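Local coordinates for protein KLLA0E08119p (Kluyveromyces lactis, PDB 3VA7) that probably catalyses the biotin-dependent, ATP-driven carboxylation of urea to urea-1-carboxylate, as the urea carboxylase part of a longer bifunctional enzyme, at residues A[478-483]-A[619-624]; A[532-537]-A[584-589]; A[590-595]-A[627-632]; A[539-544]-A[569-574]; A[489-494]-A[603-608]. All blocks are in the same frame, centred on the assembly; numbering follows the deposited sequence.

How the contacts relate
The five contacts show how the carboxyltransferase part of the enzyme (subdomains A and B) is stitched from two antiparallel sheets and the loops at their ends. Contacts 2, 3 and 5 are buried, whereas contact 1 is partly so and contact 4 has the most exposed residues. Contacts 2 and 3 share strand 587-592; contact 2 pairs strands within one sheet, while contacts 3 and 4 bridge the two sheets with aliphatic or aromatic side chains. Contacts 1 and 5 dock segments of the long connection between strands 587-592 and 626-628, the first through apolar packing and a single backbone bond, the second through hydroxyls gathered on a buried aspartate.

Contact 1: A[478-483]-A[619-624]; sequences FEVLAP and RILKLG
V480 meets the 619-624 loop in two ways: its side chain packs on L621 and K622, while its carbonyl receives the amide of G624. That backbone bond, from G624 N to V480 O, measures 2.9 Å and is close to straight (172°). With CG1 anti to the backbone N (chi1 179°), this methyl lies against the peptide of K622, V480 CG1 being 3.5 Å from K622 O. The other branch turns to L621, V480 CG2 to L621 CD1 measuring 3.8 Å, and the two side chains cross at about a right angle. An alanine in place of V480 would remove both methyls, and is likely to open a gap beside L621 CD1 and leave the K622 carbonyl with CB alone against it. P483 CB rests on the loop backbone, 3.4 Å from L621 O.

In the next shell, L481 and A482 both face K538 in a classic beta bulge, where the chain turns a corner at L481. Strand 477-480 belongs to an antiparallel sheet of the carboxyltransferase domain, and 619-624 lies in the loop leading to its neighbour, strand 626-628. On the loop side D625 takes the amide of K622 and forms a salt bridge with R619. R619 also bends back within the loop, its NH1 donating to I620 O at 2.6 Å with the acceptor in the guanidinium plane, while the CD of K622 lies over one guanidinium face. The chemistry is therefore divided: the charged groups brace the loop internally, and the strand holds it by methyl packing and one directional backbone bond.

Contact 2: A[532-537]-A[584-589]; sequences ITLNGP and VGCRAY
T533 and R587 lie alongside each other and point the same way, and their torsions explain the fit: chi1 of -43° at T533 puts OG1 beside the backbone N and so leaves CG2 anti to it, while the R587 chain bends at chi3 (-87°) to bring its guanidinium beside that methyl. T533 CG2 sits over a guanidinium face, 3.7 Å from R587 NH1. The thiol of C586 also lies over a face of this group, toward its rim, and T533 CG2 comes within 3.8 Å of C586 SG. L534 completes the cluster, its CD2 being 4.1 Å from C586 SG.

R587 is fixed from outside as well, since its NE donates to G771 O and its backbone O accepts from Q772. A leucine in place of R587 would probably leave G771 O without that donor and expose the T533 methyl to a gap where the flat group had lain.

The backbones pair beneath these side chains. I532 and A588 form a hydrogen-bonded pair, with I532 N to A588 O at 2.8 Å and A588 N to I532 O at 2.9 Å. T533 and R587 follow as a non-hydrogen-bonded pair, and the bond from L534 N to C586 O, at 2.8 Å, continues the pattern where the chains part. The two pairs are regular antiparallel pairing between strands 529-533 and 587-592, neighbours in a five-stranded sheet of the carboxyltransferase domain.

Contact 3: A[590-595]-A[627-632]; sequences LSIRGG and LFLNQP
I592 and L629 cross at about a right angle, the CG2 methyl of the isoleucine meeting the forked end of the leucine. I592 CG2 lies 3.5 Å from L629 CD1 and 3.9 Å from L629 CD2, so one methyl faces both branches. The chi1 of -48° at I592 sets CG2 anti to the backbone N, which directs it across the contact. Around this pair, T545 and I547 pack on I592 from its own sheet, and F478, from the neighbouring strand 477-480, packs on L629.

The contact joins two antiparallel sheets of the carboxyltransferase domain, one holding strand 587-592 and the other ending in strand 626-628. Strand 587-592 leaves its sheet through a type II beta turn from I592 to G595, closed by G595 N donating to I592 O at 2.9 Å. G594 has backbone angles that call for glycine, and N523 steadies the turn by bonding both G594 N and I592 O through its amide.

N630 approaches the same turn with its side chain. CG stands anti to its backbone N (chi1 167°), which lets N630 ND2 reach G594 O in a long, weak hydrogen bond of 3.4 Å. The CB of N630 also lies against this oxygen, 3.6 Å from G594 O.

Contact 4: A[539-544]-A[569-574]; sequences LLFHTE and IEVKRG
F541 and V571 meet where two antiparallel sheets of the carboxyltransferase domain face each other, F541 coming from strand 538-541 in one and V571 from strand 569-571 in the other. Followed outward, the phenylalanine first brings CB to 3.7 Å from V571 CG1. CG is nearer, F541 CG to V571 CG1 being 3.6 Å, and CD1 and CD2 flank the same methyl. V571 CG1 thus sits over the ring face in a CH-pi contact, 28° off the ring normal, with the side chains crossing at about a right angle. V571 puts this methyl there by carrying CG1 anti to its backbone N (chi1 169°). The ring also packs on I547, which touches V571 as well.

The F541 carbonyl completes the hold, accepting from G574 N at 2.8 Å, while L540 CD1 covers the glycine at 3.8 Å from G574 CA. G574 has backbone angles that call for glycine, and the amide of K572 is bonded by D575.

At the exposed margin E544 CB lies 3.4 Å from K572 O. The R573 chain runs extended past the H542 carbonyl, and R573 NE lies 3.7 Å from H542 O, which stands obliquely to the guanidinium.

Contact 5: A[489-494]-A[603-608]; sequences VQDYPG and GSRSTF
The backbones of 489-494 and 603-608 run close where Q490 and S606 bring their CA atoms to 4.1 Å, although the second segment is not a regular strand. V489 O is gripped by two groups of T607, first its amide, T607 N to V489 O at 3.2 Å. The second is the hydroxyl, T607 OG1 to V489 O at 2.6 Å, which comes in the carbonyl plane on a lone pair. A water also donates to T607 OG1.

D491 carries most of the side-chain chemistry. Its chi1 of 66° places CG between the backbone N and the carbonyl carbon, turning the carboxylate to the 603-608 loop. S604 OG donates to D491 OD1 at 2.7 Å from the syn side. The hydroxyl of S606 reaches the same oxygen from above the carboxylate plane, S606 OG to D491 OD1 being 2.8 Å. D491 OD2 takes the amide of R605, also from above the plane, at 2.8 Å from R605 N. Three donors thus hold this buried carboxylate and would probably favour its charged form. S604 is positioned in turn by an ST turn, in which its OG accepts from S606 N at 2.8 Å. The R605 side chain leads away from the aspartate, its NE donating to V598 O.

R495 binds S606 O, tying the loop back to the chain just past G494. The 603-608 loop is thereby bound onto strand 488-490, an edge strand of the five-stranded antiparallel sheet of the carboxyltransferase domain, where V489 packs on L530 and Q490 pairs with A529, both of strand 529-533, while Y492 lies against helix 511-520.

Contact 1: A[478-483]-A[619-624]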
# COMPACT_ATOMS: atom_id res chain seq x y z
N PHE A 478 -12.57 -10.98 13.49
CA PHE A 478 -13.93 -10.57 13.13
C PHE A 478 -14.16 -10.55 11.62
O PHE A 478 -13.26 -10.81 10.88
CB PHE A 478 -14.38 -9.29 13.89
CG PHE A 478 -13.68 -8.03 13.47
CD1 PHE A 478 -14.19 -7.24 12.44
CD2 PHE A 478 -12.54 -7.62 14.13
CE1 PHE A 478 -13.57 -6.05 12.07
CE2 PHE A 478 -11.90 -6.43 13.77
CZ PHE A 478 -12.43 -5.64 12.74
N GLU A 479 -15.36 -10.24 11.17
CA GLU A 479 -15.65 -10.30 9.75
C GLU A 479 -16.55 -9.15 9.41
O GLU A 479 -17.47 -8.86 10.14
CB GLU A 479 -16.32 -11.64 9.39
CG GLU A 479 -16.79 -11.76 7.91
CD GLU A 479 -17.55 -13.07 7.60
OE1 GLU A 479 -18.24 -13.11 6.53
OE2 GLU A 479 -17.46 -14.03 8.42
N VAL A 480 -16.30 -8.52 8.28
CA VAL A 480 -17.01 -7.32 7.94
C VAL A 480 -18.30 -7.63 7.15
O VAL A 480 -18.26 -7.85 5.92
CB VAL A 480 -16.11 -6.38 7.13
CG1 VAL A 480 -16.87 -5.12 6.75
CG2 VAL A 480 -14.85 -6.04 7.93
N LEU A 481 -19.42 -7.64 7.85
CA LEU A 481 -20.71 -7.83 7.17
C LEU A 481 -21.10 -6.63 6.34
O LEU A 481 -21.86 -6.78 5.39
CB LEU A 481 -21.84 -8.09 8.17
CG LEU A 481 -22.17 -9.48 8.71
CD1 LEU A 481 -21.14 -10.54 8.38
CD2 LEU A 481 -22.39 -9.34 10.23
N ALA A 482 -20.62 -5.44 6.73
CA ALA A 482 -20.82 -4.18 5.98
C ALA A 482 -19.67 -3.21 6.39
O ALA A 482 -19.25 -3.24 7.55
CB ALA A 482 -22.13 -3.58 6.31
N PRO A 483 -19.15 -2.38 5.44
CA PRO A 483 -17.87 -1.67 5.73
C PRO A 483 -17.97 -0.35 6.51
O PRO A 483 -17.05 -0.01 7.23
CB PRO A 483 -17.30 -1.39 4.32
CG PRO A 483 -18.53 -1.24 3.42
CD PRO A 483 -19.63 -2.14 4.06
N ARG A 619 -5.78 0.01 2.82
CA ARG A 619 -7.07 0.64 2.45
C ARG A 619 -8.15 0.55 3.52
O ARG A 619 -8.02 -0.21 4.47
CB ARG A 619 -7.67 0.03 1.15
CG ARG A 619 -7.84 -1.49 1.21
CD ARG A 619 -9.04 -2.06 0.42
NE ARG A 619 -9.11 -3.53 0.54
CZ ARG A 619 -9.84 -4.19 1.46
NH1 ARG A 619 -10.58 -3.52 2.37
NH2 ARG A 619 -9.82 -5.53 1.50
N ILE A 620 -9.25 1.28 3.30
CA ILE A 620 -10.47 1.15 4.12
C ILE A 620 -11.07 -0.26 4.02
O ILE A 620 -10.83 -0.99 3.05
CB ILE A 620 -11.53 2.19 3.76
CG1 ILE A 620 -12.07 2.01 2.35
CG2 ILE A 620 -10.99 3.63 3.97
CD1 ILE A 620 -13.26 2.92 2.09
N LEU A 621 -11.81 -0.66 5.04
CA LEU A 621 -12.39 -1.99 5.08
C LEU A 621 -13.43 -2.15 3.99
O LEU A 621 -13.99 -1.16 3.51
CB LEU A 621 -13.01 -2.25 6.43
CG LEU A 621 -12.09 -2.17 7.63
CD1 LEU A 621 -12.65 -3.02 8.79
CD2 LEU A 621 -10.74 -2.68 7.19
N LYS A 622 -13.66 -3.41 3.60
CA LYS A 622 -14.63 -3.80 2.55
C LYS A 622 -15.53 -4.96 2.99
O LYS A 622 -15.12 -5.83 3.83
CB LYS A 622 -13.89 -4.22 1.26
CG LYS A 622 -13.54 -3.07 0.27
CD LYS A 622 -12.68 -3.57 -0.93
CE LYS A 622 -12.95 -2.72 -2.18
NZ LYS A 622 -11.71 -2.14 -2.86
N LEU A 623 -16.73 -5.02 2.39
CA LEU A 623 -17.69 -6.13 2.64
C LEU A 623 -16.92 -7.39 2.44
O LEU A 623 -16.27 -7.53 1.42
CB LEU A 623 -18.85 -6.10 1.65
CG LEU A 623 -20.11 -7.00 1.78
CD1 LEU A 623 -20.85 -6.98 0.44
CD2 LEU A 623 -19.83 -8.47 2.18
N GLY A 624 -16.95 -8.29 3.41
CA GLY A 624 -16.21 -9.54 3.29
C GLY A 624 -14.87 -9.63 3.96
O GLY A 624 -14.41 -10.74 4.27

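Contact 2: A[532-537]-A[584-589]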
# COMPACT_ATOMS: atom_id res chain seq x y z
N ILE A 532 -13.89 5.02 12.67
CA ILE A 532 -15.13 5.12 11.91
C ILE A 532 -15.40 6.56 11.53
O ILE A 532 -15.41 7.42 12.38
CB ILE A 532 -16.33 4.56 12.71
CG1 ILE A 532 -16.34 3.04 12.57
CG2 ILE A 532 -17.70 5.08 12.22
CD1 ILE A 532 -16.06 2.29 13.80
N THR A 533 -15.68 6.79 10.26
CA THR A 533 -16.00 8.10 9.79
C THR A 533 -17.41 8.16 9.20
O THR A 533 -17.68 7.44 8.23
CB THR A 533 -15.03 8.51 8.62
OG1 THR A 533 -13.67 8.14 8.92
CG2 THR A 533 -15.21 10.02 8.22
N LEU A 534 -18.26 9.06 9.70
CA LEU A 534 -19.65 9.32 9.21
C LEU A 534 -20.70 8.20 9.43
O LEU A 534 -21.76 8.49 9.92
CB LEU A 534 -19.68 9.87 7.81
CG LEU A 534 -19.15 11.31 7.69
CD1 LEU A 534 -19.12 11.73 6.19
CD2 LEU A 534 -19.91 12.34 8.53
N ASN A 535 -20.40 6.94 9.12
CA ASN A 535 -21.19 5.81 9.61
C ASN A 535 -20.37 4.53 9.61
O ASN A 535 -19.48 4.36 8.77
CB ASN A 535 -22.47 5.60 8.78
CG ASN A 535 -22.19 5.47 7.31
OD1 ASN A 535 -22.14 6.48 6.58
ND2 ASN A 535 -22.04 4.23 6.85
N GLY A 536 -20.68 3.63 10.53
CA GLY A 536 -19.76 2.53 10.80
C GLY A 536 -20.12 1.24 10.13
O GLY A 536 -21.06 1.19 9.37
N PRO A 537 -19.36 0.18 10.40
CA PRO A 537 -19.49 -1.16 9.81
C PRO A 537 -20.46 -2.02 10.59
O PRO A 537 -20.76 -1.67 11.72
CB PRO A 537 -18.10 -1.75 10.05
CG PRO A 537 -17.70 -1.15 11.38
CD PRO A 537 -18.16 0.28 11.26
N VAL A 584 -23.38 13.41 16.02
CA VAL A 584 -22.74 14.60 16.54
C VAL A 584 -21.29 14.34 16.34
O VAL A 584 -20.80 13.32 16.79
CB VAL A 584 -23.05 14.85 18.07
CG1 VAL A 584 -22.73 16.30 18.45
CG2 VAL A 584 -24.52 14.48 18.44
N GLY A 585 -20.61 15.24 15.65
CA GLY A 585 -19.21 15.03 15.25
C GLY A 585 -19.12 14.23 13.96
O GLY A 585 -20.15 13.92 13.35
N CYS A 586 -17.89 13.87 13.58
CA CYS A 586 -17.61 13.14 12.34
C CYS A 586 -17.20 11.70 12.55
O CYS A 586 -17.48 10.86 11.69
CB CYS A 586 -16.47 13.86 11.59
SG CYS A 586 -16.14 13.38 9.85
N ARG A 587 -16.54 11.40 13.66
CA ARG A 587 -15.76 10.18 13.74
C ARG A 587 -15.94 9.53 15.09
O ARG A 587 -16.12 10.28 16.08
CB ARG A 587 -14.24 10.46 13.51
CG ARG A 587 -13.76 10.12 12.13
CD ARG A 587 -12.37 10.52 11.74
NE ARG A 587 -12.42 11.86 11.22
CZ ARG A 587 -12.21 12.22 9.97
NH1 ARG A 587 -11.90 11.34 9.04
NH2 ARG A 587 -12.32 13.50 9.67
N ALA A 588 -15.88 8.19 15.15
CA ALA A 588 -15.84 7.43 16.40
C ALA A 588 -14.78 6.32 16.29
O ALA A 588 -14.22 6.12 15.21
CB ALA A 588 -17.20 6.82 16.69
N TYR A 589 -14.52 5.60 17.39
CA TYR A 589 -13.40 4.64 17.45
C TYR A 589 -13.81 3.41 18.10
O TYR A 589 -14.39 3.43 19.18
CB TYR A 589 -12.17 5.21 18.19
CG TYR A 589 -11.67 6.35 17.39
CD1 TYR A 589 -12.24 7.63 17.54
CD2 TYR A 589 -10.73 6.13 16.36
CE1 TYR A 589 -11.82 8.68 16.69
CE2 TYR A 589 -10.30 7.17 15.54
CZ TYR A 589 -10.87 8.42 15.68
OH TYR A 589 -10.43 9.45 14.86

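Contact 3: A[590-595]-A[627-632]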
# COMPACT_ATOMS: atom_id res chain seq x y z
N LEU A 590 -13.51 2.30 17.45
CA LEU A 590 -13.94 1.03 17.96
C LEU A 590 -12.76 0.21 18.38
O LEU A 590 -12.03 -0.26 17.52
CB LEU A 590 -14.70 0.31 16.89
CG LEU A 590 -14.86 -1.18 17.14
CD1 LEU A 590 -15.68 -1.42 18.39
CD2 LEU A 590 -15.52 -1.71 15.93
N SER A 591 -12.57 0.03 19.68
CA SER A 591 -11.40 -0.70 20.15
C SER A 591 -11.74 -2.13 20.52
O SER A 591 -12.88 -2.43 20.81
CB SER A 591 -10.77 0.02 21.33
OG SER A 591 -11.70 0.20 22.38
N ILE A 592 -10.76 -3.01 20.51
CA ILE A 592 -10.98 -4.42 20.74
C ILE A 592 -9.86 -4.76 21.68
O ILE A 592 -8.73 -4.37 21.39
CB ILE A 592 -10.65 -5.29 19.51
CG1 ILE A 592 -11.26 -4.78 18.19
CG2 ILE A 592 -10.92 -6.73 19.78
CD1 ILE A 592 -12.61 -4.22 18.28
N ARG A 593 -10.16 -5.41 22.81
CA ARG A 593 -9.10 -5.78 23.75
C ARG A 593 -8.02 -6.60 23.01
O ARG A 593 -8.34 -7.53 22.28
CB ARG A 593 -9.68 -6.56 24.96
CG ARG A 593 -8.69 -6.67 26.13
CD ARG A 593 -9.19 -7.63 27.22
NE ARG A 593 -8.23 -7.89 28.30
CZ ARG A 593 -7.75 -6.96 29.13
NH1 ARG A 593 -8.13 -5.68 29.01
NH2 ARG A 593 -6.87 -7.29 30.09
N GLY A 594 -6.76 -6.21 23.16
CA GLY A 594 -5.64 -6.88 22.52
C GLY A 594 -5.26 -6.31 21.15
O GLY A 594 -4.20 -6.62 20.62
N GLY A 595 -6.13 -5.48 20.57
CA GLY A 595 -5.81 -4.76 19.35
C GLY A 595 -6.07 -5.60 18.12
O GLY A 595 -6.38 -6.77 18.25
N LEU A 627 -10.71 -9.62 9.88
CA LEU A 627 -9.59 -9.13 10.67
C LEU A 627 -9.33 -9.93 11.91
O LEU A 627 -10.24 -10.17 12.69
CB LEU A 627 -9.83 -7.68 11.03
CG LEU A 627 -9.54 -6.65 9.94
CD1 LEU A 627 -10.65 -6.59 8.90
CD2 LEU A 627 -9.37 -5.33 10.61
N PHE A 628 -8.07 -10.27 12.11
CA PHE A 628 -7.60 -11.15 13.15
C PHE A 628 -7.29 -10.43 14.43
O PHE A 628 -6.79 -9.30 14.38
CB PHE A 628 -6.38 -11.96 12.66
CG PHE A 628 -6.77 -13.08 11.75
CD1 PHE A 628 -6.95 -12.85 10.38
CD2 PHE A 628 -7.08 -14.33 12.26
CE1 PHE A 628 -7.40 -13.86 9.53
CE2 PHE A 628 -7.52 -15.34 11.44
CZ PHE A 628 -7.69 -15.11 10.07
N LEU A 629 -7.57 -11.09 15.57
CA LEU A 629 -7.31 -10.50 16.90
C LEU A 629 -6.15 -11.19 17.56
O LEU A 629 -5.53 -12.06 16.96
CB LEU A 629 -8.52 -10.61 17.81
CG LEU A 629 -9.88 -10.09 17.37
CD1 LEU A 629 -10.74 -10.03 18.62
CD2 LEU A 629 -9.81 -8.73 16.65
N ASN A 630 -5.89 -10.81 18.81
CA ASN A 630 -4.72 -11.28 19.55
C ASN A 630 -5.13 -11.97 20.87
O ASN A 630 -4.80 -11.47 21.96
CB ASN A 630 -3.81 -10.07 19.79
CG ASN A 630 -2.70 -10.33 20.82
OD1 ASN A 630 -2.27 -11.48 21.01
ND2 ASN A 630 -2.24 -9.26 21.49
N GLN A 631 -5.86 -13.09 20.78
CA GLN A 631 -6.16 -13.93 21.97
C GLN A 631 -4.85 -14.63 22.40
O GLN A 631 -4.32 -15.50 21.67
CB GLN A 631 -7.22 -15.01 21.65
CG GLN A 631 -8.38 -15.19 22.67
CD GLN A 631 -9.68 -14.45 22.24
OE1 GLN A 631 -10.74 -15.07 21.99
NE2 GLN A 631 -9.59 -13.12 22.13
N PRO A 632 -4.32 -14.27 23.60
CA PRO A 632 -2.99 -14.81 24.02
C PRO A 632 -2.85 -16.37 23.92
O PRO A 632 -1.81 -16.86 23.47
CB PRO A 632 -2.83 -14.30 25.47
CG PRO A 632 -4.30 -13.91 25.93
CD PRO A 632 -4.99 -13.47 24.65

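Contact 4: A[539-544]-A[569-574]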
# COMPACT_ATOMS: atom_id res chain seq x y z
N LEU A 539 -20.17 -5.82 12.09
CA LEU A 539 -19.14 -6.83 12.19
C LEU A 539 -19.65 -8.10 12.84
O LEU A 539 -20.38 -8.04 13.81
CB LEU A 539 -17.97 -6.29 13.01
CG LEU A 539 -17.42 -4.89 12.75
CD1 LEU A 539 -16.36 -4.60 13.83
CD2 LEU A 539 -16.85 -4.76 11.32
N LEU A 540 -19.25 -9.25 12.32
CA LEU A 540 -19.54 -10.52 12.95
C LEU A 540 -18.31 -11.00 13.69
O LEU A 540 -17.22 -11.04 13.15
CB LEU A 540 -19.98 -11.55 11.89
CG LEU A 540 -20.13 -13.06 12.20
CD1 LEU A 540 -20.81 -13.31 13.54
CD2 LEU A 540 -20.93 -13.75 11.07
N PHE A 541 -18.48 -11.35 14.95
CA PHE A 541 -17.34 -11.77 15.72
C PHE A 541 -17.30 -13.28 15.78
O PHE A 541 -18.33 -13.93 16.06
CB PHE A 541 -17.42 -11.16 17.12
CG PHE A 541 -16.83 -9.80 17.21
CD1 PHE A 541 -15.55 -9.62 17.71
CD2 PHE A 541 -17.55 -8.70 16.81
CE1 PHE A 541 -15.00 -8.36 17.81
CE2 PHE A 541 -17.01 -7.42 16.89
CZ PHE A 541 -15.74 -7.25 17.37
N HIS A 542 -16.12 -13.85 15.54
CA HIS A 542 -15.98 -15.29 15.40
C HIS A 542 -15.36 -15.88 16.62
O HIS A 542 -15.08 -17.10 16.71
CB HIS A 542 -15.16 -15.63 14.17
CG HIS A 542 -15.98 -15.58 12.94
ND1 HIS A 542 -15.80 -14.61 11.97
CD2 HIS A 542 -17.04 -16.32 12.55
CE1 HIS A 542 -16.69 -14.79 11.01
NE2 HIS A 542 -17.46 -15.81 11.34
N THR A 543 -15.13 -14.99 17.56
CA THR A 543 -14.43 -15.35 18.75
C THR A 543 -14.89 -14.36 19.84
O THR A 543 -15.72 -13.49 19.57
CB THR A 543 -12.95 -15.28 18.46
OG1 THR A 543 -12.24 -15.75 19.60
CG2 THR A 543 -12.56 -13.84 18.17
N GLU A 544 -14.37 -14.48 21.05
CA GLU A 544 -14.85 -13.62 22.14
C GLU A 544 -13.86 -12.54 22.51
O GLU A 544 -12.66 -12.74 22.44
CB GLU A 544 -15.26 -14.44 23.38
CG GLU A 544 -14.16 -15.25 24.06
CD GLU A 544 -14.41 -15.46 25.57
OE1 GLU A 544 -15.60 -15.68 25.98
OE2 GLU A 544 -13.42 -15.37 26.36
N ILE A 569 -17.81 -3.27 26.57
CA ILE A 569 -18.78 -4.29 26.23
C ILE A 569 -18.17 -5.64 25.92
O ILE A 569 -17.32 -5.73 25.06
CB ILE A 569 -19.57 -3.84 25.04
CG1 ILE A 569 -20.27 -2.56 25.44
CG2 ILE A 569 -20.56 -4.95 24.56
CD1 ILE A 569 -19.97 -1.50 24.51
N GLU A 570 -18.65 -6.68 26.62
CA GLU A 570 -18.27 -8.10 26.41
C GLU A 570 -19.00 -8.75 25.21
O GLU A 570 -20.22 -8.81 25.18
CB GLU A 570 -18.52 -8.92 27.69
CG GLU A 570 -17.34 -8.96 28.71
CD GLU A 570 -17.81 -9.19 30.17
OE1 GLU A 570 -17.20 -10.05 30.88
OE2 GLU A 570 -18.79 -8.51 30.61
N VAL A 571 -18.24 -9.24 24.23
CA VAL A 571 -18.80 -9.75 22.95
C VAL A 571 -18.62 -11.25 22.91
O VAL A 571 -17.61 -11.79 23.38
CB VAL A 571 -18.13 -9.09 21.70
CG1 VAL A 571 -18.52 -9.81 20.43
CG2 VAL A 571 -18.49 -7.61 21.57
N LYS A 572 -19.61 -11.95 22.35
CA LYS A 572 -19.63 -13.40 22.55
C LYS A 572 -19.01 -14.28 21.45
O LYS A 572 -18.17 -15.14 21.75
CB LYS A 572 -21.02 -13.89 23.01
CG LYS A 572 -21.06 -14.28 24.50
CD LYS A 572 -22.48 -14.65 25.06
CE LYS A 572 -23.37 -15.48 24.10
NZ LYS A 572 -24.21 -14.59 23.22
N ARG A 573 -19.41 -14.10 20.20
CA ARG A 573 -19.10 -15.11 19.17
C ARG A 573 -20.41 -15.50 18.57
O ARG A 573 -21.27 -16.06 19.25
CB ARG A 573 -18.42 -16.38 19.70
CG ARG A 573 -18.39 -17.49 18.65
CD ARG A 573 -17.52 -18.65 19.06
NE ARG A 573 -17.41 -19.62 17.96
CZ ARG A 573 -16.98 -20.89 18.07
NH1 ARG A 573 -16.63 -21.40 19.26
NH2 ARG A 573 -16.92 -21.66 16.98
N GLY A 574 -20.55 -15.20 17.28
CA GLY A 574 -21.87 -15.09 16.70
C GLY A 574 -22.44 -13.70 16.94
O GLY A 574 -23.49 -13.37 16.39

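Contact 5: A[489-494]-A[603-608]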
# COMPACT_ATOMS: atom_id res chain seq x y z
N VAL A 489 -8.09 0.68 10.05
CA VAL A 489 -7.21 0.38 11.14
C VAL A 489 -6.27 1.54 11.34
O VAL A 489 -5.67 1.97 10.37
CB VAL A 489 -6.31 -0.77 10.82
CG1 VAL A 489 -5.34 -1.04 12.01
CG2 VAL A 489 -7.15 -1.96 10.44
N GLN A 490 -6.14 2.04 12.57
CA GLN A 490 -5.22 3.15 12.88
C GLN A 490 -4.52 2.85 14.17
O GLN A 490 -5.06 2.03 14.94
CB GLN A 490 -5.98 4.48 13.01
CG GLN A 490 -6.66 4.91 11.76
CD GLN A 490 -5.67 5.30 10.68
OE1 GLN A 490 -6.05 5.44 9.52
NE2 GLN A 490 -4.39 5.47 11.06
N ASP A 491 -3.35 3.47 14.41
CA ASP A 491 -2.72 3.44 15.74
C ASP A 491 -2.10 4.77 16.15
O ASP A 491 -2.08 5.70 15.36
CB ASP A 491 -1.74 2.27 15.91
CG ASP A 491 -0.50 2.37 15.00
OD1 ASP A 491 -0.21 3.47 14.47
OD2 ASP A 491 0.19 1.33 14.83
N TYR A 492 -1.60 4.87 17.39
CA TYR A 492 -1.23 6.16 17.95
C TYR A 492 0.06 6.07 18.70
O TYR A 492 0.16 5.21 19.60
CB TYR A 492 -2.29 6.62 18.94
CG TYR A 492 -1.87 7.92 19.55
CD1 TYR A 492 -2.20 9.13 18.93
CD2 TYR A 492 -1.10 7.94 20.73
CE1 TYR A 492 -1.80 10.33 19.46
CE2 TYR A 492 -0.70 9.15 21.30
CZ TYR A 492 -1.04 10.32 20.65
OH TYR A 492 -0.64 11.50 21.15
N PRO A 493 1.03 6.98 18.44
CA PRO A 493 0.95 8.24 17.69
C PRO A 493 0.89 8.12 16.16
O PRO A 493 0.66 9.13 15.49
CB PRO A 493 2.21 9.00 18.10
CG PRO A 493 3.17 7.90 18.55
CD PRO A 493 2.41 6.74 18.95
N GLY A 494 1.06 6.93 15.62
CA GLY A 494 0.97 6.74 14.15
C GLY A 494 2.35 6.54 13.55
O GLY A 494 3.29 6.07 14.21
N GLY A 603 7.06 1.26 10.95
CA GLY A 603 6.97 1.45 12.38
C GLY A 603 5.56 1.44 12.95
O GLY A 603 5.37 1.47 14.17
N SER A 604 4.55 1.42 12.08
CA SER A 604 3.17 1.67 12.50
C SER A 604 2.20 0.84 11.70
O SER A 604 2.40 0.56 10.50
CB SER A 604 2.80 3.13 12.28
OG SER A 604 1.41 3.27 12.38
N ARG A 605 1.13 0.47 12.38
CA ARG A 605 0.04 -0.24 11.76
C ARG A 605 -1.02 0.69 11.20
O ARG A 605 -2.09 0.22 10.81
CB ARG A 605 -0.57 -1.20 12.77
CG ARG A 605 0.38 -2.30 13.09
CD ARG A 605 -0.18 -3.17 14.15
NE ARG A 605 0.57 -4.42 14.24
CZ ARG A 605 1.58 -4.67 15.05
NH1 ARG A 605 2.04 -3.74 15.87
NH2 ARG A 605 2.16 -5.88 15.00
N SER A 606 -0.75 1.99 11.15
CA SER A 606 -1.74 2.93 10.66
C SER A 606 -1.89 2.85 9.17
O SER A 606 -0.88 2.68 8.44
CB SER A 606 -1.42 4.36 11.04
OG SER A 606 -1.69 4.59 12.39
N THR A 607 -3.14 3.02 8.73
CA THR A 607 -3.48 3.06 7.32
C THR A 607 -3.27 4.45 6.70
O THR A 607 -3.86 5.43 7.16
CB THR A 607 -4.94 2.72 7.11
OG1 THR A 607 -5.29 1.52 7.83
CG2 THR A 607 -5.24 2.55 5.65
N PHE A 608 -2.43 4.53 5.66
CA PHE A 608 -2.37 5.73 4.82
C PHE A 608 -2.94 5.38 3.45
O PHE A 608 -2.21 4.87 2.60
CB PHE A 608 -0.94 6.20 4.66
CG PHE A 608 -0.80 7.46 3.84
CD1 PHE A 608 -1.73 8.50 3.95
CD2 PHE A 608 0.26 7.63 2.98
CE1 PHE A 608 -1.58 9.66 3.15
CE2 PHE A 608 0.41 8.79 2.21
CZ PHE A 608 -0.51 9.80 2.27
O HOH W 1 -6.98 -0.19 7.04